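PDB 3CLV: Rab5 protein, putative from Plasmodium falciparum, which is probably a small G protein of the Rab branch of the Ras family, built on the P-loop fold, and holds guanosine-5'-diphosphate in its pocket. Local coordinates for residues 6-11 with 116-121; 45-50 with 93-98; 124-129 with 162-167; 147-152 with 177-182. All blocks are in the same frame, centred on the assembly; numbering follows the deposited sequence.

Contact 1. Residues 6-11 with 116-121; sequences SSYKTV and GATCAI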
# COMPACT_ATOMS: atom_id res chain seq x y z
N SER A 6 1.10 -13.35 4.20
CA SER A 6 0.11 -13.37 5.29
C SER A 6 -1.21 -12.69 4.90
O SER A 6 -2.26 -13.02 5.44
CB SER A 6 0.67 -12.73 6.57
OG SER A 6 1.13 -11.42 6.28
N SER A 7 -1.14 -11.72 3.99
CA SER A 7 -2.33 -11.24 3.27
C SER A 7 -1.99 -10.68 1.89
O SER A 7 -0.83 -10.33 1.60
CB SER A 7 -3.15 -10.23 4.09
OG SER A 7 -2.55 -8.97 4.12
N TYR A 8 -3.01 -10.61 1.05
CA TYR A 8 -2.85 -10.23 -0.34
C TYR A 8 -3.59 -8.93 -0.60
O TYR A 8 -4.84 -8.90 -0.60
CB TYR A 8 -3.32 -11.37 -1.25
CG TYR A 8 -2.55 -12.65 -1.01
CD1 TYR A 8 -1.36 -12.89 -1.68
CD2 TYR A 8 -3.00 -13.62 -0.10
CE1 TYR A 8 -0.63 -14.04 -1.47
CE2 TYR A 8 -2.26 -14.79 0.13
CZ TYR A 8 -1.08 -14.99 -0.57
OH TYR A 8 -0.32 -16.12 -0.38
N LYS A 9 -2.82 -7.86 -0.79
CA LYS A 9 -3.41 -6.56 -1.15
C LYS A 9 -4.26 -6.70 -2.40
O LYS A 9 -3.81 -7.27 -3.41
CB LYS A 9 -2.35 -5.47 -1.31
CG LYS A 9 -2.93 -4.09 -1.69
CD LYS A 9 -1.80 -3.05 -1.75
CE LYS A 9 -2.34 -1.66 -2.07
NZ LYS A 9 -1.20 -0.66 -2.14
N THR A 10 -5.49 -6.20 -2.33
CA THR A 10 -6.46 -6.33 -3.41
C THR A 10 -7.11 -4.98 -3.64
O THR A 10 -7.79 -4.45 -2.74
CB THR A 10 -7.50 -7.41 -3.06
OG1 THR A 10 -6.83 -8.66 -2.90
CG2 THR A 10 -8.57 -7.53 -4.14
N VAL A 11 -6.86 -4.40 -4.82
CA VAL A 11 -7.49 -3.14 -5.17
C VAL A 11 -8.89 -3.39 -5.73
O VAL A 11 -9.09 -4.18 -6.67
CB VAL A 11 -6.64 -2.22 -6.11
CG1 VAL A 11 -6.25 -2.93 -7.43
CG2 VAL A 11 -7.38 -0.90 -6.42
N GLY A 116 2.00 -2.83 -5.21
CA GLY A 116 2.12 -4.01 -4.36
C GLY A 116 0.85 -4.84 -4.24
O GLY A 116 0.79 -5.74 -3.41
N ALA A 117 -0.17 -4.54 -5.04
CA ALA A 117 -1.39 -5.34 -5.02
C ALA A 117 -1.16 -6.66 -5.75
O ALA A 117 -0.51 -6.69 -6.80
CB ALA A 117 -2.57 -4.59 -5.64
N THR A 118 -1.68 -7.74 -5.17
CA THR A 118 -1.67 -9.07 -5.79
C THR A 118 -2.84 -9.17 -6.76
O THR A 118 -2.70 -9.70 -7.86
CB THR A 118 -1.80 -10.19 -4.72
OG1 THR A 118 -0.69 -10.12 -3.84
CG2 THR A 118 -1.87 -11.59 -5.36
N CYS A 119 -3.98 -8.65 -6.34
CA CYS A 119 -5.21 -8.77 -7.11
C CYS A 119 -5.82 -7.42 -7.41
O CYS A 119 -5.68 -6.48 -6.65
CB CYS A 119 -6.26 -9.58 -6.33
SG CYS A 119 -5.73 -11.22 -5.86
N ALA A 120 -6.52 -7.35 -8.53
CA ALA A 120 -7.32 -6.18 -8.86
C ALA A 120 -8.70 -6.66 -9.24
O ALA A 120 -8.87 -7.52 -10.13
CB ALA A 120 -6.68 -5.37 -9.99
N ILE A 121 -9.70 -6.12 -8.53
CA ILE A 121 -11.10 -6.35 -8.84
C ILE A 121 -11.64 -5.12 -9.55
O ILE A 121 -11.78 -4.04 -8.95
CB ILE A 121 -11.94 -6.60 -7.55
CG1 ILE A 121 -11.37 -7.75 -6.72
CG2 ILE A 121 -13.43 -6.88 -7.90
CD1 ILE A 121 -12.03 -7.85 -5.30
O HOH W 1 -0.05 -8.06 -2.08
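K9 O receives two backbone amides from 116-121, T118 N at 2.8 Å and C119 N at 3.2 Å from this same oxygen. The longer bond is the straighter, 171° at the hydrogen against 141° for T118 N, and its donor lies in the carbonyl plane, whereas T118 N is tilted out of it. Past this fork the exchange becomes regular: V11 N donates to C119 O at 3.0 Å, and V11 O accepts from I121 N at 2.8 Å. K9 N is satisfied differently, by a water whose oxygen stands 3.1 Å from K9 N. That water donates to G116 O and is also hydrogen-bonded to T118 OG1, so one molecule joins three polar atoms of 6-11 and 116-121. T118 OG1 meets the Y8 ring in its plane, at the edge, 3.6 Å from Y8 CD1. The hydroxyl T10 OG1, anti to its own carbonyl carbon (chi1 -61°), donates to Y8 O from above that carbonyl's plane. The side chain of K9 is fully extended; its CG and CD pass A117, and NZ ends on the carbonyls of L112 and R115. Apolar contacts complete the joint. V11 CG1 lies 3.6 Å from A120 CB on one face of the sheet, while T10 CG2 packs against C119 CB on the other, which helix 191-206 covers through I202 on C119. Two parallel bridges, T10 with C119 and V11 with A120, join 8-13 and 119-125 as neighbouring parallel strands, as in the central sheet of the Ras-like P-loop fold.

Contact 2. Residues 45-50 with 93-98; sequences CTYVVN and IKFDIW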
# COMPACT_ATOMS: atom_id res chain seq x y z
N CYS A 45 -10.90 -3.14 4.12
CA CYS A 45 -11.50 -4.28 4.82
C CYS A 45 -10.70 -5.54 4.52
O CYS A 45 -9.92 -5.59 3.58
CB CYS A 45 -12.98 -4.47 4.43
SG CYS A 45 -13.27 -5.34 2.88
N THR A 46 -10.88 -6.55 5.36
CA THR A 46 -10.21 -7.84 5.13
C THR A 46 -11.24 -8.96 4.95
O THR A 46 -12.40 -8.83 5.33
CB THR A 46 -9.16 -8.18 6.21
OG1 THR A 46 -9.81 -8.35 7.48
CG2 THR A 46 -8.14 -7.06 6.33
N TYR A 47 -10.82 -10.05 4.32
CA TYR A 47 -11.69 -11.18 4.10
C TYR A 47 -10.83 -12.41 3.91
O TYR A 47 -9.79 -12.36 3.22
CB TYR A 47 -12.59 -10.95 2.89
CG TYR A 47 -13.59 -12.07 2.69
CD1 TYR A 47 -14.67 -12.21 3.57
CD2 TYR A 47 -13.44 -12.98 1.64
CE1 TYR A 47 -15.59 -13.22 3.40
CE2 TYR A 47 -14.37 -14.01 1.46
CZ TYR A 47 -15.44 -14.12 2.36
OH TYR A 47 -16.37 -15.12 2.23
N VAL A 48 -11.25 -13.51 4.52
CA VAL A 48 -10.48 -14.74 4.45
C VAL A 48 -11.26 -15.79 3.69
O VAL A 48 -12.44 -16.01 3.95
CB VAL A 48 -10.13 -15.26 5.86
CG1 VAL A 48 -9.34 -16.56 5.76
CG2 VAL A 48 -9.37 -14.21 6.65
N VAL A 49 -10.61 -16.43 2.73
CA VAL A 49 -11.16 -17.60 2.07
C VAL A 49 -10.29 -18.77 2.52
O VAL A 49 -9.06 -18.73 2.38
CB VAL A 49 -11.09 -17.52 0.52
CG1 VAL A 49 -11.55 -18.84 -0.12
CG2 VAL A 49 -11.92 -16.36 -0.02
N ASN A 50 -10.91 -19.80 3.07
CA ASN A 50 -10.18 -21.06 3.24
C ASN A 50 -10.63 -22.03 2.15
O ASN A 50 -11.81 -22.37 2.06
CB ASN A 50 -10.34 -21.65 4.64
CG ASN A 50 -9.48 -22.89 4.86
OD1 ASN A 50 -9.85 -23.99 4.47
ND2 ASN A 50 -8.31 -22.70 5.48
N ILE A 93 -6.41 -18.10 2.60
CA ILE A 93 -6.05 -16.89 1.87
C ILE A 93 -6.79 -15.65 2.38
O ILE A 93 -8.02 -15.57 2.30
CB ILE A 93 -6.23 -17.09 0.35
CG1 ILE A 93 -5.20 -18.14 -0.12
CG2 ILE A 93 -6.07 -15.77 -0.42
CD1 ILE A 93 -5.71 -19.04 -1.19
N LYS A 94 -6.01 -14.71 2.90
CA LYS A 94 -6.55 -13.49 3.48
C LYS A 94 -6.38 -12.31 2.52
O LYS A 94 -5.27 -12.02 2.07
CB LYS A 94 -5.87 -13.20 4.81
CG LYS A 94 -6.27 -11.90 5.46
CD LYS A 94 -5.66 -11.85 6.84
CE LYS A 94 -5.78 -10.48 7.45
NZ LYS A 94 -5.36 -10.55 8.89
N PHE A 95 -7.50 -11.66 2.19
CA PHE A 95 -7.50 -10.50 1.30
C PHE A 95 -7.49 -9.22 2.11
O PHE A 95 -8.24 -9.10 3.07
CB PHE A 95 -8.75 -10.54 0.40
CG PHE A 95 -8.76 -11.69 -0.56
CD1 PHE A 95 -8.14 -11.58 -1.81
CD2 PHE A 95 -9.38 -12.89 -0.22
CE1 PHE A 95 -8.13 -12.65 -2.71
CE2 PHE A 95 -9.38 -13.98 -1.10
CZ PHE A 95 -8.76 -13.86 -2.36
N ASP A 96 -6.61 -8.28 1.73
CA ASP A 96 -6.64 -6.94 2.28
C ASP A 96 -7.21 -6.03 1.19
O ASP A 96 -6.48 -5.65 0.26
CB ASP A 96 -5.22 -6.52 2.72
CG ASP A 96 -5.10 -5.04 3.06
OD1 ASP A 96 -6.12 -4.36 3.35
OD2 ASP A 96 -3.96 -4.53 3.06
N ILE A 97 -8.50 -5.72 1.28
CA ILE A 97 -9.21 -5.01 0.21
C ILE A 97 -9.20 -3.51 0.39
O ILE A 97 -9.66 -2.99 1.40
CB ILE A 97 -10.67 -5.50 0.11
CG1 ILE A 97 -10.68 -7.04 0.01
CG2 ILE A 97 -11.36 -4.90 -1.11
CD1 ILE A 97 -11.96 -7.69 0.56
N TRP A 98 -8.67 -2.82 -0.62
CA TRP A 98 -8.64 -1.39 -0.66
C TRP A 98 -9.65 -0.92 -1.70
O TRP A 98 -9.42 -1.06 -2.90
CB TRP A 98 -7.23 -0.88 -1.05
CG TRP A 98 -6.10 -1.21 -0.07
CD1 TRP A 98 -5.97 -2.31 0.71
CD2 TRP A 98 -4.93 -0.42 0.15
NE1 TRP A 98 -4.81 -2.25 1.44
CE2 TRP A 98 -4.15 -1.10 1.11
CE3 TRP A 98 -4.47 0.80 -0.36
CZ2 TRP A 98 -2.92 -0.60 1.56
CZ3 TRP A 98 -3.26 1.29 0.08
CH2 TRP A 98 -2.50 0.60 1.04
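V49 and Y47 both reach the edge of the F95 ring, near its plane: V49 CG2 is 3.6 Å from F95 CE2, and Y47 O is 3.5 Å from F95 CD2. Y47 CG stands anti to its backbone N (chi1 -176°), and the Y47 ring in turn receives F95 CD2 at its own edge. On the same face Y47 CB touches I97 CD1 at 4.1 Å. On the other face V48 CG2 meets K94 CG at 4.0 Å, with the lysine chain extended beyond it. Behind these side chains lie six backbone bonds in three reciprocal pairs, C45 with I97, Y47 with F95 and V49 with I93. F95 N to Y47 O is short and almost straight, 2.6 Å and 175°. Between the hydrogen-bonded pairs, T46 faces D96 and V48 faces K94 as non-hydrogen-bonded pairs, and T46 CA makes a CA-H...O contact with F95 O at 3.1 Å. One layer further out, F195 of helix 191-206 sits edge-to-face with F95, while L27 of helix 20-29 lies on Y47 and I97. Strand 8-13 holds the far side of 93-98 through backbone bonds from Y8 and T10. The strand directions differ by 159°, and 43-50 is the outermost strand at this end of the chain's sheet. This antiparallel pair beside otherwise parallel strands is characteristic of Ras-family G proteins, in which it corresponds to the interswitch strands.

Contact 3. Residues 124-129 with 162-167; sequences FDISNS and FQVDIL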
# COMPACT_ATOMS: atom_id res chain seq x y z
N PHE A 124 -17.85 -3.12 -13.00
CA PHE A 124 -18.71 -2.23 -13.77
C PHE A 124 -20.17 -2.60 -13.51
O PHE A 124 -20.46 -3.61 -12.86
CB PHE A 124 -18.34 -2.23 -15.27
CG PHE A 124 -18.74 -3.51 -16.00
CD1 PHE A 124 -17.90 -4.62 -15.99
CD2 PHE A 124 -19.94 -3.58 -16.70
CE1 PHE A 124 -18.26 -5.81 -16.64
CE2 PHE A 124 -20.32 -4.76 -17.35
CZ PHE A 124 -19.48 -5.88 -17.32
N ASP A 125 -21.07 -1.74 -13.99
CA ASP A 125 -22.51 -1.87 -13.79
C ASP A 125 -23.07 -2.26 -15.15
O ASP A 125 -22.88 -1.55 -16.15
CB ASP A 125 -23.04 -0.50 -13.29
CG ASP A 125 -24.57 -0.41 -13.22
OD1 ASP A 125 -25.29 -1.37 -13.59
OD2 ASP A 125 -25.04 0.68 -12.81
N ILE A 126 -23.73 -3.41 -15.21
CA ILE A 126 -24.27 -3.94 -16.47
C ILE A 126 -25.30 -3.02 -17.14
O ILE A 126 -25.53 -3.11 -18.35
CB ILE A 126 -24.81 -5.40 -16.35
CG1 ILE A 126 -25.86 -5.55 -15.24
CG2 ILE A 126 -23.67 -6.39 -16.12
CD1 ILE A 126 -27.30 -5.27 -15.71
N SER A 127 -25.89 -2.12 -16.34
CA SER A 127 -26.93 -1.20 -16.81
C SER A 127 -26.38 0.15 -17.29
O SER A 127 -27.13 1.02 -17.73
CB SER A 127 -27.98 -0.98 -15.72
OG SER A 127 -27.46 -0.26 -14.61
N ASN A 128 -25.07 0.31 -17.19
CA ASN A 128 -24.43 1.54 -17.57
C ASN A 128 -23.14 1.25 -18.35
O ASN A 128 -22.10 0.95 -17.75
CB ASN A 128 -24.15 2.39 -16.31
CG ASN A 128 -23.66 3.78 -16.64
OD1 ASN A 128 -23.32 4.07 -17.79
ND2 ASN A 128 -23.60 4.64 -15.64
N SER A 129 -23.21 1.36 -19.68
CA SER A 129 -22.09 0.96 -20.54
C SER A 129 -20.85 1.83 -20.35
O SER A 129 -19.73 1.34 -20.49
CB SER A 129 -22.50 0.86 -22.03
OG SER A 129 -22.79 2.13 -22.58
N PHE A 162 -29.92 -4.49 -19.16
CA PHE A 162 -28.54 -4.60 -19.65
C PHE A 162 -28.26 -3.55 -20.72
O PHE A 162 -29.02 -3.41 -21.69
CB PHE A 162 -28.27 -6.00 -20.22
CG PHE A 162 -27.99 -7.05 -19.18
CD1 PHE A 162 -29.00 -7.54 -18.36
CD2 PHE A 162 -26.71 -7.58 -19.03
CE1 PHE A 162 -28.75 -8.53 -17.40
CE2 PHE A 162 -26.43 -8.57 -18.07
CZ PHE A 162 -27.46 -9.04 -17.26
N GLN A 163 -27.18 -2.80 -20.54
CA GLN A 163 -26.73 -1.85 -21.55
C GLN A 163 -25.53 -2.43 -22.28
O GLN A 163 -25.14 -1.97 -23.35
CB GLN A 163 -26.37 -0.52 -20.89
CG GLN A 163 -26.61 0.68 -21.76
CD GLN A 163 -26.52 1.97 -20.98
OE1 GLN A 163 -25.44 2.50 -20.75
NE2 GLN A 163 -27.68 2.50 -20.59
N VAL A 164 -24.96 -3.47 -21.68
CA VAL A 164 -23.81 -4.16 -22.26
C VAL A 164 -24.24 -5.49 -22.86
O VAL A 164 -25.32 -5.99 -22.57
CB VAL A 164 -22.67 -4.38 -21.21
CG1 VAL A 164 -22.21 -3.03 -20.64
CG2 VAL A 164 -23.11 -5.33 -20.11
N ASP A 165 -23.39 -6.04 -23.72
CA ASP A 165 -23.54 -7.39 -24.24
C ASP A 165 -22.58 -8.29 -23.46
O ASP A 165 -21.35 -8.16 -23.59
CB ASP A 165 -23.23 -7.41 -25.74
CG ASP A 165 -23.58 -8.74 -26.40
OD1 ASP A 165 -23.18 -9.81 -25.89
OD2 ASP A 165 -24.26 -8.71 -27.45
N ILE A 166 -23.13 -9.19 -22.63
CA ILE A 166 -22.31 -10.06 -21.79
C ILE A 166 -21.30 -10.89 -22.57
O ILE A 166 -20.15 -11.00 -22.17
CB ILE A 166 -23.17 -10.99 -20.89
CG1 ILE A 166 -23.79 -10.19 -19.73
CG2 ILE A 166 -22.33 -12.15 -20.34
CD1 ILE A 166 -22.77 -9.39 -18.89
N LEU A 167 -21.73 -11.46 -23.70
CA LEU A 167 -20.86 -12.24 -24.57
C LEU A 167 -19.66 -11.43 -25.05
O LEU A 167 -18.54 -11.94 -25.09
CB LEU A 167 -21.62 -12.81 -25.77
CG LEU A 167 -22.21 -14.22 -25.71
CD1 LEU A 167 -22.63 -14.62 -24.30
CD2 LEU A 167 -23.39 -14.34 -26.70
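I126 CD1 stands almost exactly over the centre of the F162 ring, 3.8 Å from the centroid and 6° off the ring normal, a CH-pi contact made by a buried isoleucine with the ring of an exposed phenylalanine. The I126 carbonyl works beside this ring contact: Q163 N donates to I126 O at 2.8 Å, and V164 N adds a weak bond. The Q163 side chain runs on along 124-129 toward S129, its CD 3.4 Å from S127 O, and its OE1 accepts S129 N at 2.7 Å and 173°, with that donor above the amide plane. In the Ras-like fold this is the meeting of two strand-to-helix connections, from 119-125 into helix 129-145 and toward helix 166-175. A type I turn from D125 to N128 shapes the first. D125 OD1 takes S127 N at 2.9 Å in an Asx turn, and S127 OG at 2.6 Å from the same face of the carboxylate. S127 OG is also hydrogen-bonded to K159 NZ. Beside I126, V164 CG2 touches the F124 ring at its edge, 4.0 Å from F124 CE2, and L132 of helix 129-145 lies on both F124 and V164.

Contact 4. Residues 147-152 with 177-182; sequences NYIIIL and NLLFIQ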
# COMPACT_ATOMS: atom_id res chain seq x y z
N ASN A 147 2.24 -7.27 -12.53
CA ASN A 147 1.54 -8.54 -12.69
C ASN A 147 0.41 -8.55 -11.66
O ASN A 147 0.65 -8.55 -10.48
CB ASN A 147 2.49 -9.75 -12.53
CG ASN A 147 3.20 -9.76 -11.17
OD1 ASN A 147 3.82 -8.78 -10.78
ND2 ASN A 147 3.11 -10.88 -10.47
N TYR A 148 -0.83 -8.45 -12.12
CA TYR A 148 -1.96 -8.55 -11.22
C TYR A 148 -2.77 -9.75 -11.63
O TYR A 148 -2.86 -10.06 -12.82
CB TYR A 148 -2.85 -7.29 -11.29
CG TYR A 148 -2.13 -6.01 -10.91
CD1 TYR A 148 -1.85 -5.71 -9.57
CD2 TYR A 148 -1.73 -5.10 -11.89
CE1 TYR A 148 -1.18 -4.52 -9.21
CE2 TYR A 148 -1.07 -3.92 -11.56
CZ TYR A 148 -0.80 -3.64 -10.23
OH TYR A 148 -0.13 -2.49 -9.95
N ILE A 149 -3.36 -10.42 -10.65
CA ILE A 149 -4.50 -11.29 -10.93
C ILE A 149 -5.73 -10.38 -11.01
O ILE A 149 -6.13 -9.78 -10.00
CB ILE A 149 -4.68 -12.39 -9.85
CG1 ILE A 149 -3.43 -13.27 -9.78
CG2 ILE A 149 -5.92 -13.24 -10.17
CD1 ILE A 149 -3.33 -14.14 -8.51
N ILE A 150 -6.29 -10.26 -12.21
CA ILE A 150 -7.40 -9.33 -12.47
C ILE A 150 -8.70 -10.10 -12.67
O ILE A 150 -8.76 -11.04 -13.47
CB ILE A 150 -7.14 -8.43 -13.69
CG1 ILE A 150 -5.85 -7.62 -13.52
CG2 ILE A 150 -8.34 -7.51 -13.96
CD1 ILE A 150 -5.32 -7.07 -14.85
N ILE A 151 -9.72 -9.69 -11.92
CA ILE A 151 -11.08 -10.17 -12.10
C ILE A 151 -12.00 -9.01 -12.51
O ILE A 151 -12.08 -7.97 -11.82
CB ILE A 151 -11.59 -10.99 -10.89
CG1 ILE A 151 -12.97 -11.60 -11.18
CG2 ILE A 151 -11.54 -10.18 -9.56
CD1 ILE A 151 -13.20 -12.90 -10.35
N LEU A 152 -12.66 -9.19 -13.65
CA LEU A 152 -13.58 -8.20 -14.15
C LEU A 152 -14.95 -8.60 -13.62
O LEU A 152 -15.36 -9.75 -13.77
CB LEU A 152 -13.55 -8.15 -15.68
CG LEU A 152 -14.54 -7.23 -16.38
CD1 LEU A 152 -14.19 -5.76 -16.08
CD2 LEU A 152 -14.51 -7.49 -17.90
N ASN A 177 -7.18 -12.12 -20.93
CA ASN A 177 -6.74 -13.11 -19.94
C ASN A 177 -7.10 -12.69 -18.52
O ASN A 177 -6.27 -12.70 -17.61
CB ASN A 177 -5.23 -13.36 -20.07
CG ASN A 177 -4.82 -13.69 -21.50
OD1 ASN A 177 -4.26 -12.85 -22.20
ND2 ASN A 177 -5.14 -14.90 -21.95
N LEU A 178 -8.36 -12.32 -18.35
CA LEU A 178 -8.91 -11.90 -17.06
C LEU A 178 -9.84 -13.00 -16.58
O LEU A 178 -10.44 -13.72 -17.42
CB LEU A 178 -9.74 -10.61 -17.24
CG LEU A 178 -9.18 -9.47 -18.09
CD1 LEU A 178 -10.19 -8.34 -18.17
CD2 LEU A 178 -7.85 -8.98 -17.54
N LEU A 179 -9.93 -13.14 -15.26
CA LEU A 179 -11.08 -13.77 -14.65
C LEU A 179 -12.33 -12.89 -14.87
O LEU A 179 -12.23 -11.67 -15.04
CB LEU A 179 -10.84 -14.00 -13.14
CG LEU A 179 -9.65 -14.89 -12.76
CD1 LEU A 179 -9.47 -14.93 -11.24
CD2 LEU A 179 -9.86 -16.30 -13.30
N PHE A 180 -13.48 -13.54 -14.94
CA PHE A 180 -14.75 -12.83 -15.14
C PHE A 180 -15.86 -13.43 -14.28
O PHE A 180 -15.97 -14.65 -14.16
CB PHE A 180 -15.13 -12.79 -16.63
CG PHE A 180 -16.49 -12.20 -16.91
CD1 PHE A 180 -16.67 -10.81 -16.94
CD2 PHE A 180 -17.59 -13.02 -17.13
CE1 PHE A 180 -17.94 -10.25 -17.18
CE2 PHE A 180 -18.87 -12.47 -17.38
CZ PHE A 180 -19.04 -11.09 -17.41
N ILE A 181 -16.69 -12.58 -13.68
CA ILE A 181 -17.83 -13.06 -12.90
C ILE A 181 -18.99 -12.04 -12.98
O ILE A 181 -18.77 -10.84 -13.12
CB ILE A 181 -17.40 -13.42 -11.44
CG1 ILE A 181 -18.52 -14.16 -10.69
CG2 ILE A 181 -16.87 -12.16 -10.69
CD1 ILE A 181 -18.02 -15.01 -9.56
N GLN A 182 -20.21 -12.55 -12.95
CA GLN A 182 -21.40 -11.70 -12.94
C GLN A 182 -21.98 -11.76 -11.54
O GLN A 182 -22.14 -12.84 -10.98
CB GLN A 182 -22.44 -12.22 -13.93
CG GLN A 182 -22.07 -12.03 -15.39
CD GLN A 182 -23.18 -12.50 -16.29
OE1 GLN A 182 -24.25 -11.90 -16.32
NE2 GLN A 182 -22.95 -13.59 -17.02
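I151 and L179 form a parallel bridge at the edge of the central sheet, where strand 149-155 meets 179-183, the outermost strand on this side within the chain. Their CA atoms are 4.4 Å apart, and the two short segments run at 29° to each other. Three backbone bonds support the pairing. L152 N donates to L179 O at 2.9 Å and 176°, coming from above the carbonyl plane; L179 N reaches I150 O in plane but less straight, at 138°; and I181 N closes the set on L152 O, 3.1 Å away. The side chains alternate between the faces. On one, I151 CG1 packs against L179 CB at 3.8 Å, and I151 CD1 extends to I181 CG2, also 3.8 Å away. I149 and L179 lie side by side there, pointing the same way, and helix 191-206 covers this face through L198 on I149 and M197 on I181. The other face belongs to I150, L152, L178 and F180. L178 CD2 rests 3.9 Å from I150 CG2, while L178 CD1 turns to L152 CB; L152 CD2 approaches F180 CD1 to 4.1 Å. V139 and L142 of helix 129-145 and V169 of helix 166-175 pack on this side. Every side chain touching across the contact is a hydrocarbon, so the polar exchange between the segments is entirely backbone to backbone, while aliphatic side chains and one aromatic ring pack on the two faces of a partly buried contact.

Overall arrangement
Contacts 2, 1 and 4 are alternate junctions of one six-stranded sheet; the two between them join 92-99 to 8-13 and 119-125 to 149-155. Contacts 1 and 2 lie 9 Å apart between centres and share a border where T10 bonds with D96 and W98. Contacts 1 and 4, 12 Å apart, meet through A120 with I149 and I151. Contact 3 lies at the end of strand 119-125, which it shares with contact 1, and in the loop that follows, 26 Å from the centre of contact 1. It touches contact 4 through F124 on L152. It comes closest to the nucleotide: the side chain of S127 is about 8 Å from guanosine-5'-diphosphate, against about 10 Å for I121. Contacts 1 and 2 also touch the second subunit.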